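Local coordinates for protein kojibiose phosphorylase (Gut metagenome, PDB 6W0P) that belongs to glycoside hydrolase family 65, with an N-terminal beta domain, a helical central catalytic domain and a small C-terminal beta domain, at residues V718-I732 against Y738-R752. Residues are numbered along the deposited sequence; the frame is centred on the assembly and turned at random.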
ATOM      1  N   VAL A 718      20.303 -44.048 -14.609  1.00 32.01           N
ATOM      2  CA  VAL A 718      21.157 -44.070 -13.387  1.00 33.04           C
ATOM      3  C   VAL A 718      20.602 -45.117 -12.413  1.00 34.45           C
ATOM      4  O   VAL A 718      19.453 -44.965 -11.998  1.00 33.77           O
ATOM      5  CB  VAL A 718      21.221 -42.675 -12.755  1.00 32.14           C
ATOM      6  CG1 VAL A 718      22.200 -42.626 -11.591  1.00 32.64           C
ATOM      7  CG2 VAL A 718      21.556 -41.628 -13.800  1.00 31.79           C
ATOM      8  N   ASP A 719      21.376 -46.166 -12.119  1.00 37.23           N
ATOM      9  CA  ASP A 719      21.061 -47.162 -11.047  1.00 40.57           C
ATOM     10  C   ASP A 719      22.163 -47.090  -9.988  1.00 42.71           C
ATOM     11  O   ASP A 719      22.921 -46.095 -10.001  1.00 42.52           O
ATOM     12  CB  ASP A 719      20.804 -48.577 -11.589  1.00 40.65           C
ATOM     13  CG  ASP A 719      21.991 -49.288 -12.220  1.00 41.50           C
ATOM     14  OD1 ASP A 719      23.132 -48.988 -11.857  1.00 42.98           O
ATOM     15  OD2 ASP A 719      21.760 -50.137 -13.086  1.00 43.02           O
ATOM     16  N   LYS A 720      22.232 -48.071  -9.082  1.00 46.79           N
ATOM     17  CA  LYS A 720      23.188 -48.039  -7.942  1.00 50.73           C
ATOM     18  C   LYS A 720      24.632 -48.184  -8.476  1.00 49.39           C
ATOM     19  O   LYS A 720      25.522 -47.493  -7.940  1.00 46.98           O
ATOM     20  CB  LYS A 720      22.808 -49.099  -6.894  1.00 55.38           C
ATOM     21  CG  LYS A 720      23.151 -50.546  -7.250  1.00 60.92           C
ATOM     22  CD  LYS A 720      22.492 -51.634  -6.382  1.00 64.14           C
ATOM     23  CE  LYS A 720      23.328 -52.035  -5.179  1.00 66.32           C
ATOM     24  NZ  LYS A 720      22.649 -53.065  -4.355  1.00 67.11           N
ATOM     25  N   ASP A 721      24.841 -49.005  -9.516  1.00 48.08           N
ATOM     26  CA  ASP A 721      26.177 -49.478  -9.980  1.00 48.50           C
ATOM     27  C   ASP A 721      26.635 -48.740 -11.242  1.00 46.03           C
ATOM     28  O   ASP A 721      27.836 -48.651 -11.421  1.00 47.11           O
ATOM     29  CB  ASP A 721      26.152 -50.974 -10.302  1.00 50.47           C
ATOM     30  CG  ASP A 721      25.609 -51.835  -9.171  1.00 53.36           C
ATOM     31  OD1 ASP A 721      25.918 -51.516  -7.991  1.00 55.32           O
ATOM     32  OD2 ASP A 721      24.865 -52.802  -9.471  1.00 53.63           O
ATOM     33  N   ASN A 722      25.718 -48.252 -12.091  1.00 44.06           N
ATOM     34  CA  ASN A 722      26.053 -47.777 -13.458  1.00 42.09           C
ATOM     35  C   ASN A 722      25.260 -46.516 -13.849  1.00 40.69           C
ATOM     36  O   ASN A 722      24.136 -46.306 -13.377  1.00 39.78           O
ATOM     37  CB  ASN A 722      25.859 -48.890 -14.492  1.00 42.14           C
ATOM     38  CG  ASN A 722      26.947 -49.942 -14.409  1.00 43.05           C
ATOM     39  OD1 ASN A 722      26.688 -51.065 -13.999  1.00 43.41           O
ATOM     40  ND2 ASN A 722      28.173 -49.580 -14.749  1.00 42.99           N
ATOM     41  N   VAL A 723      25.904 -45.699 -14.667  1.00 38.53           N
ATOM     42  CA  VAL A 723      25.302 -44.679 -15.542  1.00 37.87           C
ATOM     43  C   VAL A 723      25.398 -45.232 -16.955  1.00 36.91           C
ATOM     44  O   VAL A 723      26.498 -45.522 -17.370  1.00 37.95           O
ATOM     45  CB  VAL A 723      26.025 -43.334 -15.401  1.00 37.50           C
ATOM     46  CG1 VAL A 723      25.402 -42.280 -16.291  1.00 36.98           C
ATOM     47  CG2 VAL A 723      26.038 -42.886 -13.955  1.00 38.15           C
ATOM     48  N   ILE A 724      24.263 -45.391 -17.624  1.00 35.71           N
ATOM     49  CA  ILE A 724      24.170 -45.827 -19.038  1.00 35.49           C
ATOM     50  C   ILE A 724      23.571 -44.645 -19.799  1.00 34.14           C
ATOM     51  O   ILE A 724      22.476 -44.158 -19.401  1.00 33.79           O
ATOM     52  CB  ILE A 724      23.338 -47.133 -19.141  1.00 36.45           C
ATOM     53  CG1 ILE A 724      23.967 -48.246 -18.301  1.00 37.61           C
ATOM     54  CG2 ILE A 724      23.118 -47.586 -20.583  1.00 35.94           C
ATOM     55  CD1 ILE A 724      22.969 -49.311 -17.867  1.00 38.71           C
ATOM     56  N   ILE A 725      24.282 -44.189 -20.824  1.00 33.55           N
ATOM     57  CA  ILE A 725      23.941 -43.027 -21.686  1.00 33.20           C
ATOM     58  C   ILE A 725      23.885 -43.563 -23.112  1.00 33.96           C
ATOM     59  O   ILE A 725      24.884 -44.234 -23.519  1.00 34.51           O
ATOM     60  CB  ILE A 725      24.984 -41.902 -21.542  1.00 33.52           C
ATOM     61  CG1 ILE A 725      25.115 -41.412 -20.094  1.00 33.32           C
ATOM     62  CG2 ILE A 725      24.685 -40.763 -22.497  1.00 33.15           C
ATOM     63  CD1 ILE A 725      26.436 -40.746 -19.797  1.00 33.48           C
ATOM     64  N   THR A 726      22.777 -43.312 -23.820  1.00 33.36           N
ATOM     65  CA  THR A 726      22.551 -43.813 -25.195  1.00 34.10           C
ATOM     66  C   THR A 726      22.065 -42.674 -26.098  1.00 33.58           C
ATOM     67  O   THR A 726      21.410 -41.725 -25.605  1.00 33.86           O
ATOM     68  CB  THR A 726      21.599 -45.024 -25.210  1.00 34.67           C
ATOM     69  OG1 THR A 726      20.510 -44.833 -24.296  1.00 35.64           O
ATOM     70  CG2 THR A 726      22.287 -46.317 -24.837  1.00 35.11           C
ATOM     71  N   LYS A 727      22.356 -42.803 -27.390  1.00 33.61           N
ATOM     72  CA  LYS A 727      21.753 -42.008 -28.485  1.00 33.70           C
ATOM     73  C   LYS A 727      21.788 -42.824 -29.786  1.00 34.78           C
ATOM     74  O   LYS A 727      22.538 -43.806 -29.860  1.00 33.27           O
ATOM     75  CB  LYS A 727      22.463 -40.651 -28.611  1.00 33.08           C
ATOM     76  CG  LYS A 727      23.796 -40.632 -29.334  1.00 32.77           C
ATOM     77  CD  LYS A 727      24.508 -39.305 -29.285  1.00 32.54           C
ATOM     78  CE  LYS A 727      25.897 -39.400 -29.885  1.00 33.03           C
ATOM     79  NZ  LYS A 727      25.882 -39.827 -31.303  1.00 33.04           N
ATOM     80  N   LYS A 728      21.032 -42.375 -30.793  1.00 36.81           N
ATOM     81  CA  LYS A 728      20.886 -43.051 -32.114  1.00 38.69           C
ATOM     82  C   LYS A 728      21.646 -42.280 -33.201  1.00 36.84           C
ATOM     83  O   LYS A 728      21.778 -42.812 -34.304  1.00 36.39           O
ATOM     84  CB  LYS A 728      19.398 -43.147 -32.480  1.00 41.54           C
ATOM     85  CG  LYS A 728      18.524 -43.830 -31.438  1.00 44.29           C
ATOM     86  CD  LYS A 728      18.850 -45.288 -31.246  1.00 48.03           C
ATOM     87  CE  LYS A 728      17.719 -46.191 -31.682  1.00 51.61           C
ATOM     88  NZ  LYS A 728      16.610 -46.130 -30.705  1.00 52.76           N
ATOM     89  N   THR A 729      22.055 -41.044 -32.940  1.00 36.02           N
ATOM     90  CA  THR A 729      22.816 -40.237 -33.913  1.00 36.46           C
ATOM     91  C   THR A 729      24.155 -40.938 -34.143  1.00 38.01           C
ATOM     92  O   THR A 729      24.606 -41.686 -33.255  1.00 37.78           O
ATOM     93  CB  THR A 729      22.978 -38.782 -33.455  1.00 35.93           C
ATOM     94  OG1 THR A 729      23.404 -38.794 -32.095  1.00 34.33           O
ATOM     95  CG2 THR A 729      21.709 -37.974 -33.628  1.00 35.44           C
ATOM     96  N   LYS A 730      24.774 -40.684 -35.290  1.00 39.38           N
ATOM     97  CA  LYS A 730      25.971 -41.423 -35.759  1.00 40.52           C
ATOM     98  C   LYS A 730      27.239 -40.679 -35.368  1.00 39.39           C
ATOM     99  O   LYS A 730      28.289 -41.319 -35.383  1.00 40.99           O
ATOM    100  CB  LYS A 730      25.935 -41.603 -37.278  1.00 42.52           C
ATOM    101  CG  LYS A 730      24.691 -42.308 -37.806  1.00 43.44           C
ATOM    102  CD  LYS A 730      24.536 -43.693 -37.229  1.00 45.50           C
ATOM    103  CE  LYS A 730      23.301 -44.409 -37.733  1.00 46.91           C
ATOM    104  NZ  LYS A 730      23.269 -45.793 -37.205  1.00 48.40           N
ATOM    105  N   ASN A 731      27.147 -39.380 -35.099  1.00 37.44           N
ATOM    106  CA  ASN A 731      28.334 -38.506 -34.923  1.00 36.72           C
ATOM    107  C   ASN A 731      28.738 -38.473 -33.442  1.00 36.10           C
ATOM    108  O   ASN A 731      27.920 -38.780 -32.566  1.00 35.31           O
ATOM    109  CB  ASN A 731      28.093 -37.107 -35.494  1.00 36.23           C
ATOM    110  CG  ASN A 731      26.878 -36.429 -34.903  1.00 35.37           C
ATOM    111  OD1 ASN A 731      25.819 -37.046 -34.779  1.00 34.90           O
ATOM    112  ND2 ASN A 731      27.023 -35.164 -34.546  1.00 34.38           N
ATOM    113  N   ILE A 732      29.985 -38.114 -33.172  1.00 36.69           N
ATOM    114  CA  ILE A 732      30.545 -38.043 -31.796  1.00 36.48           C
ATOM    115  C   ILE A 732      29.912 -36.860 -31.059  1.00 35.69           C
ATOM    116  O   ILE A 732      29.989 -35.730 -31.568  1.00 35.49           O
ATOM    117  CB  ILE A 732      32.080 -37.941 -31.865  1.00 37.71           C
ATOM    118  CG1 ILE A 732      32.701 -39.279 -32.301  1.00 37.82           C
ATOM    119  CG2 ILE A 732      32.651 -37.423 -30.539  1.00 37.48           C
ATOM    120  CD1 ILE A 732      34.127 -39.153 -32.809  1.00 38.39           C
ATOM    121  N   TYR A 738      31.367 -37.458 -14.344  1.00 36.44           N
ATOM    122  CA  TYR A 738      32.175 -37.573 -13.108  1.00 37.11           C
ATOM    123  C   TYR A 738      33.549 -36.946 -13.389  1.00 39.24           C
ATOM    124  O   TYR A 738      34.553 -37.436 -12.881  1.00 38.93           O
ATOM    125  CB  TYR A 738      32.260 -39.032 -12.643  1.00 36.63           C
ATOM    126  CG  TYR A 738      30.929 -39.649 -12.281  1.00 36.20           C
ATOM    127  CD1 TYR A 738      30.074 -39.031 -11.376  1.00 35.46           C
ATOM    128  CD2 TYR A 738      30.504 -40.840 -12.846  1.00 35.45           C
ATOM    129  CE1 TYR A 738      28.851 -39.580 -11.027  1.00 34.63           C
ATOM    130  CE2 TYR A 738      29.281 -41.399 -12.510  1.00 34.94           C
ATOM    131  CZ  TYR A 738      28.446 -40.767 -11.603  1.00 34.75           C
ATOM    132  OH  TYR A 738      27.222 -41.303 -11.287  1.00 34.04           O
ATOM    133  N   GLY A 739      33.572 -35.878 -14.202  1.00 40.29           N
ATOM    134  CA  GLY A 739      34.770 -35.069 -14.472  1.00 40.49           C
ATOM    135  C   GLY A 739      35.690 -35.667 -15.523  1.00 41.96           C
ATOM    136  O   GLY A 739      36.753 -35.053 -15.731  1.00 42.46           O
ATOM    137  N   LYS A 740      35.318 -36.779 -16.181  1.00 42.75           N
ATOM    138  CA  LYS A 740      36.107 -37.396 -17.297  1.00 44.05           C
ATOM    139  C   LYS A 740      35.386 -37.178 -18.635  1.00 42.28           C
ATOM    140  O   LYS A 740      34.127 -37.289 -18.678  1.00 39.82           O
ATOM    141  CB  LYS A 740      36.331 -38.901 -17.088  1.00 47.08           C
ATOM    142  CG  LYS A 740      36.765 -39.327 -15.687  1.00 50.29           C
ATOM    143  CD  LYS A 740      38.215 -39.757 -15.578  1.00 53.12           C
ATOM    144  CE  LYS A 740      38.767 -39.668 -14.166  1.00 56.05           C
ATOM    145  NZ  LYS A 740      37.934 -40.416 -13.187  1.00 57.68           N
ATOM    146  N   LYS A 741      36.156 -36.917 -19.693  1.00 41.08           N
ATOM    147  CA  LYS A 741      35.643 -36.589 -21.044  1.00 41.24           C
ATOM    148  C   LYS A 741      35.588 -37.849 -21.916  1.00 40.46           C
ATOM    149  O   LYS A 741      36.658 -38.380 -22.286  1.00 41.75           O
ATOM    150  CB  LYS A 741      36.493 -35.524 -21.734  1.00 42.61           C
ATOM    151  CG  LYS A 741      35.992 -35.198 -23.135  1.00 44.69           C
ATOM    152  CD  LYS A 741      36.147 -33.754 -23.562  1.00 46.39           C
ATOM    153  CE  LYS A 741      37.125 -33.573 -24.702  1.00 47.31           C
ATOM    154  NZ  LYS A 741      37.108 -32.172 -25.201  1.00 48.25           N
ATOM    155  N   TYR A 742      34.384 -38.283 -22.266  1.00 37.85           N
ATOM    156  CA  TYR A 742      34.153 -39.406 -23.197  1.00 37.71           C
ATOM    157  C   TYR A 742      33.683 -38.836 -24.525  1.00 38.05           C
ATOM    158  O   TYR A 742      33.226 -37.672 -24.579  1.00 38.25           O
ATOM    159  CB  TYR A 742      33.090 -40.365 -22.661  1.00 37.18           C
ATOM    160  CG  TYR A 742      33.368 -40.949 -21.298  1.00 36.65           C
ATOM    161  CD1 TYR A 742      33.226 -40.196 -20.142  1.00 36.01           C
ATOM    162  CD2 TYR A 742      33.780 -42.259 -21.166  1.00 36.66           C
ATOM    163  CE1 TYR A 742      33.471 -40.737 -18.892  1.00 35.99           C
ATOM    164  CE2 TYR A 742      34.022 -42.821 -19.923  1.00 36.83           C
ATOM    165  CZ  TYR A 742      33.874 -42.055 -18.781  1.00 36.43           C
ATOM    166  OH  TYR A 742      34.113 -42.595 -17.552  1.00 36.40           O
ATOM    167  N   GLU A 743      33.762 -39.669 -25.548  1.00 38.49           N
ATOM    168  CA  GLU A 743      33.172 -39.441 -26.880  1.00 39.30           C
ATOM    169  C   GLU A 743      32.000 -40.419 -27.037  1.00 38.92           C
ATOM    170  O   GLU A 743      32.251 -41.581 -27.367  1.00 38.73           O
ATOM    171  CB  GLU A 743      34.246 -39.655 -27.953  1.00 40.12           C
ATOM    172  CG  GLU A 743      35.227 -38.485 -28.074  1.00 41.26           C
ATOM    173  CD  GLU A 743      36.270 -38.674 -29.169  1.00 42.63           C
ATOM    174  OE1 GLU A 743      36.623 -39.837 -29.446  1.00 43.27           O
ATOM    175  OE2 GLU A 743      36.707 -37.668 -29.767  1.00 44.09           O
ATOM    176  N   LEU A 744      30.771 -39.957 -26.836  1.00 38.07           N
ATOM    177  CA  LEU A 744      29.562 -40.801 -27.000  1.00 38.70           C
ATOM    178  C   LEU A 744      29.244 -40.942 -28.492  1.00 38.81           C
ATOM    179  O   LEU A 744      29.185 -39.936 -29.197  1.00 38.57           O
ATOM    180  CB  LEU A 744      28.415 -40.139 -26.240  1.00 38.46           C
ATOM    181  CG  LEU A 744      27.050 -40.769 -26.429  1.00 38.52           C
ATOM    182  CD1 LEU A 744      27.068 -42.227 -26.001  1.00 38.22           C
ATOM    183  CD2 LEU A 744      25.995 -39.976 -25.665  1.00 38.17           C
ATOM    184  N   ILE A 745      29.099 -42.163 -28.971  1.00 39.97           N
ATOM    185  CA  ILE A 745      28.678 -42.413 -30.377  1.00 41.44           C
ATOM    186  C   ILE A 745      27.307 -43.095 -30.332  1.00 40.96           C
ATOM    187  O   ILE A 745      26.356 -42.499 -30.838  1.00 40.57           O
ATOM    188  CB  ILE A 745      29.750 -43.216 -31.137  1.00 42.60           C
ATOM    189  CG1 ILE A 745      31.040 -42.396 -31.272  1.00 43.95           C
ATOM    190  CG2 ILE A 745      29.228 -43.662 -32.499  1.00 42.81           C
ATOM    191  CD1 ILE A 745      32.279 -43.200 -31.694  1.00 44.22           C
ATOM    192  N   ASP A 746      27.212 -44.264 -29.691  1.00 41.00           N
ATOM    193  CA  ASP A 746      25.945 -45.031 -29.533  1.00 40.70           C
ATOM    194  C   ASP A 746      25.644 -45.252 -28.045  1.00 40.32           C
ATOM    195  O   ASP A 746      24.497 -45.005 -27.638  1.00 39.72           O
ATOM    196  CB  ASP A 746      26.019 -46.335 -30.314  1.00 41.50           C
ATOM    197  CG  ASP A 746      27.158 -47.251 -29.886  1.00 43.06           C
ATOM    198  OD1 ASP A 746      28.265 -46.754 -29.507  1.00 42.67           O
ATOM    199  OD2 ASP A 746      26.923 -48.457 -29.911  1.00 45.25           O
ATOM    200  N   LYS A 747      26.635 -45.634 -27.244  1.00 41.32           N
ATOM    201  CA  LYS A 747      26.418 -46.132 -25.865  1.00 43.22           C
ATOM    202  C   LYS A 747      27.655 -45.881 -25.009  1.00 44.22           C
ATOM    203  O   LYS A 747      28.803 -46.122 -25.498  1.00 43.67           O
ATOM    204  CB  LYS A 747      26.087 -47.619 -25.935  1.00 45.70           C
ATOM    205  CG  LYS A 747      25.721 -48.309 -24.631  1.00 48.40           C
ATOM    206  CD  LYS A 747      25.069 -49.669 -24.914  1.00 51.70           C
ATOM    207  CE  LYS A 747      25.041 -50.615 -23.734  1.00 53.01           C
ATOM    208  NZ  LYS A 747      24.100 -50.124 -22.699  1.00 54.27           N
ATOM    209  N   LEU A 748      27.408 -45.411 -23.784  1.00 43.62           N
ATOM    210  CA  LEU A 748      28.395 -45.285 -22.682  1.00 43.50           C
ATOM    211  C   LEU A 748      27.851 -46.033 -21.455  1.00 43.40           C
ATOM    212  O   LEU A 748      26.703 -45.775 -21.053  1.00 39.20           O
ATOM    213  CB  LEU A 748      28.597 -43.795 -22.376  1.00 43.08           C
ATOM    214  CG  LEU A 748      29.851 -43.146 -22.951  1.00 44.51           C
ATOM    215  CD1 LEU A 748      30.058 -43.491 -24.421  1.00 46.18           C
ATOM    216  CD2 LEU A 748      29.788 -41.648 -22.780  1.00 43.84           C
ATOM    217  N   GLU A 749      28.674 -46.885 -20.854  1.00 45.21           N
ATOM    218  CA  GLU A 749      28.357 -47.633 -19.609  1.00 48.08           C
ATOM    219  C   GLU A 749      29.428 -47.253 -18.593  1.00 47.37           C
ATOM    220  O   GLU A 749      30.557 -47.714 -18.780  1.00 47.28           O
ATOM    221  CB  GLU A 749      28.362 -49.132 -19.922  1.00 50.78           C
ATOM    222  CG  GLU A 749      27.434 -49.977 -19.085  1.00 54.24           C
ATOM    223  CD  GLU A 749      26.939 -51.225 -19.819  1.00 59.11           C
ATOM    224  OE1 GLU A 749      26.220 -51.084 -20.851  1.00 60.12           O
ATOM    225  OE2 GLU A 749      27.294 -52.339 -19.388  1.00 63.31           O
ATOM    226  N   ILE A 750      29.120 -46.377 -17.633  1.00 47.08           N
ATOM    227  CA  ILE A 750      30.125 -45.843 -16.659  1.00 47.80           C
ATOM    228  C   ILE A 750      29.799 -46.382 -15.267  1.00 47.90           C
ATOM    229  O   ILE A 750      28.671 -46.172 -14.832  1.00 45.55           O
ATOM    230  CB  ILE A 750      30.164 -44.304 -16.697  1.00 46.68           C
ATOM    231  CG1 ILE A 750      30.595 -43.809 -18.079  1.00 46.53           C
ATOM    232  CG2 ILE A 750      31.064 -43.743 -15.603  1.00 47.40           C
ATOM    233  CD1 ILE A 750      30.480 -42.316 -18.257  1.00 45.57           C
ATOM    234  N   LYS A 751      30.759 -47.049 -14.614  1.00 49.31           N
ATOM    235  CA  LYS A 751      30.634 -47.539 -13.210  1.00 51.22           C
ATOM    236  C   LYS A 751      30.645 -46.341 -12.265  1.00 50.18           C
ATOM    237  O   LYS A 751      31.300 -45.351 -12.593  1.00 53.63           O
ATOM    238  CB  LYS A 751      31.764 -48.495 -12.806  1.00 52.49           C
ATOM    239  CG  LYS A 751      31.711 -49.856 -13.476  1.00 55.01           C
ATOM    240  CD  LYS A 751      32.690 -50.862 -12.895  1.00 58.13           C
ATOM    241  CE  LYS A 751      33.583 -51.493 -13.944  1.00 59.27           C
ATOM    242  NZ  LYS A 751      32.796 -52.234 -14.960  1.00 58.80           N
ATOM    243  N   ARG A 752      29.964 -46.443 -11.124  1.00 48.60           N
ATOM    244  CA  ARG A 752      29.852 -45.322 -10.153  1.00 47.43           C
ATOM    245  C   ARG A 752      30.923 -45.483  -9.056  1.00 46.91           C
ATOM    246  O   ARG A 752      30.985 -46.526  -8.410  1.00 46.03           O
ATOM    247  CB  ARG A 752      28.398 -45.259  -9.667  1.00 45.27           C
ATOM    248  CG  ARG A 752      27.420 -44.829 -10.760  1.00 44.11           C
ATOM    249  CD  ARG A 752      26.004 -44.543 -10.304  1.00 41.87           C
ATOM    250  NE  ARG A 752      25.992 -43.574  -9.213  1.00 40.80           N
ATOM    251  CZ  ARG A 752      24.995 -43.407  -8.352  1.00 39.25           C
ATOM    252  NH1 ARG A 752      23.878 -44.109  -8.478  1.00 39.07           N
ATOM    253  NH2 ARG A 752      25.118 -42.530  -7.372  1.00 38.51           N
TER
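Val723 and Ile725 pair with Ile750 and Leu748 as antiparallel hydrogen-bonded pairs, joining strand 722-726 to strand 747-751. Four backbone bonds run between them. The bond from Ile750 N to Val723 O, 2.8 Å long, is almost straight at 178°. Lys727 N to Asp746 O and Arg752 N to Asp721 O continue the pairing at either end.

Apolar contacts lie on the face of Val723, Ile725, Leu748 and Ile750. Ile725 CG2 meets Leu744 CD2 at 3.5 Å, the side chains crossing at a slant. Val723 CG2 rests 3.8 Å from Tyr738 CE2, and the Tyr738 hydroxyl is hydrogen-bonded to Pro694 O. Strand 733-737 covers this face through Ile735 and Val737.

The other face carries Ile724, Thr726, Lys747 and Glu749. The Lys747 chain runs beside Ile724, bends at its end and forms a salt bridge with Glu749, NZ to OE1 3.0 Å.

Two long side chains make polar bonds at the ends. Lys727 CG sits between its backbone N and carbonyl carbon (chi1 79°), which sends the chain past Leu744 in the opposite direction. A bend at the last torsion brings NZ of this buried residue to Ile745 O at 2.8 Å. NZ also bonds Asn731 O and Thr729 OG1, the latter also bonded to His712. At the opposite end Arg752 NH1 donates to Asp719 O at 2.7 Å, with that oxygen in the guanidinium plane. Ser696 is a second partner of NH1. Asp719 OD1 closes an Asx turn by accepting from Asp721 N, and it also accepts from Asn722 N.

The contact thus makes 747-751 the outermost strand, within this chain, of the antiparallel sheet holding 712-718 and 722-726. The Lys727 ammonium is held by neutral oxygens, which probably stabilise its charge and tie residues 727-731 to the turn at Ile745.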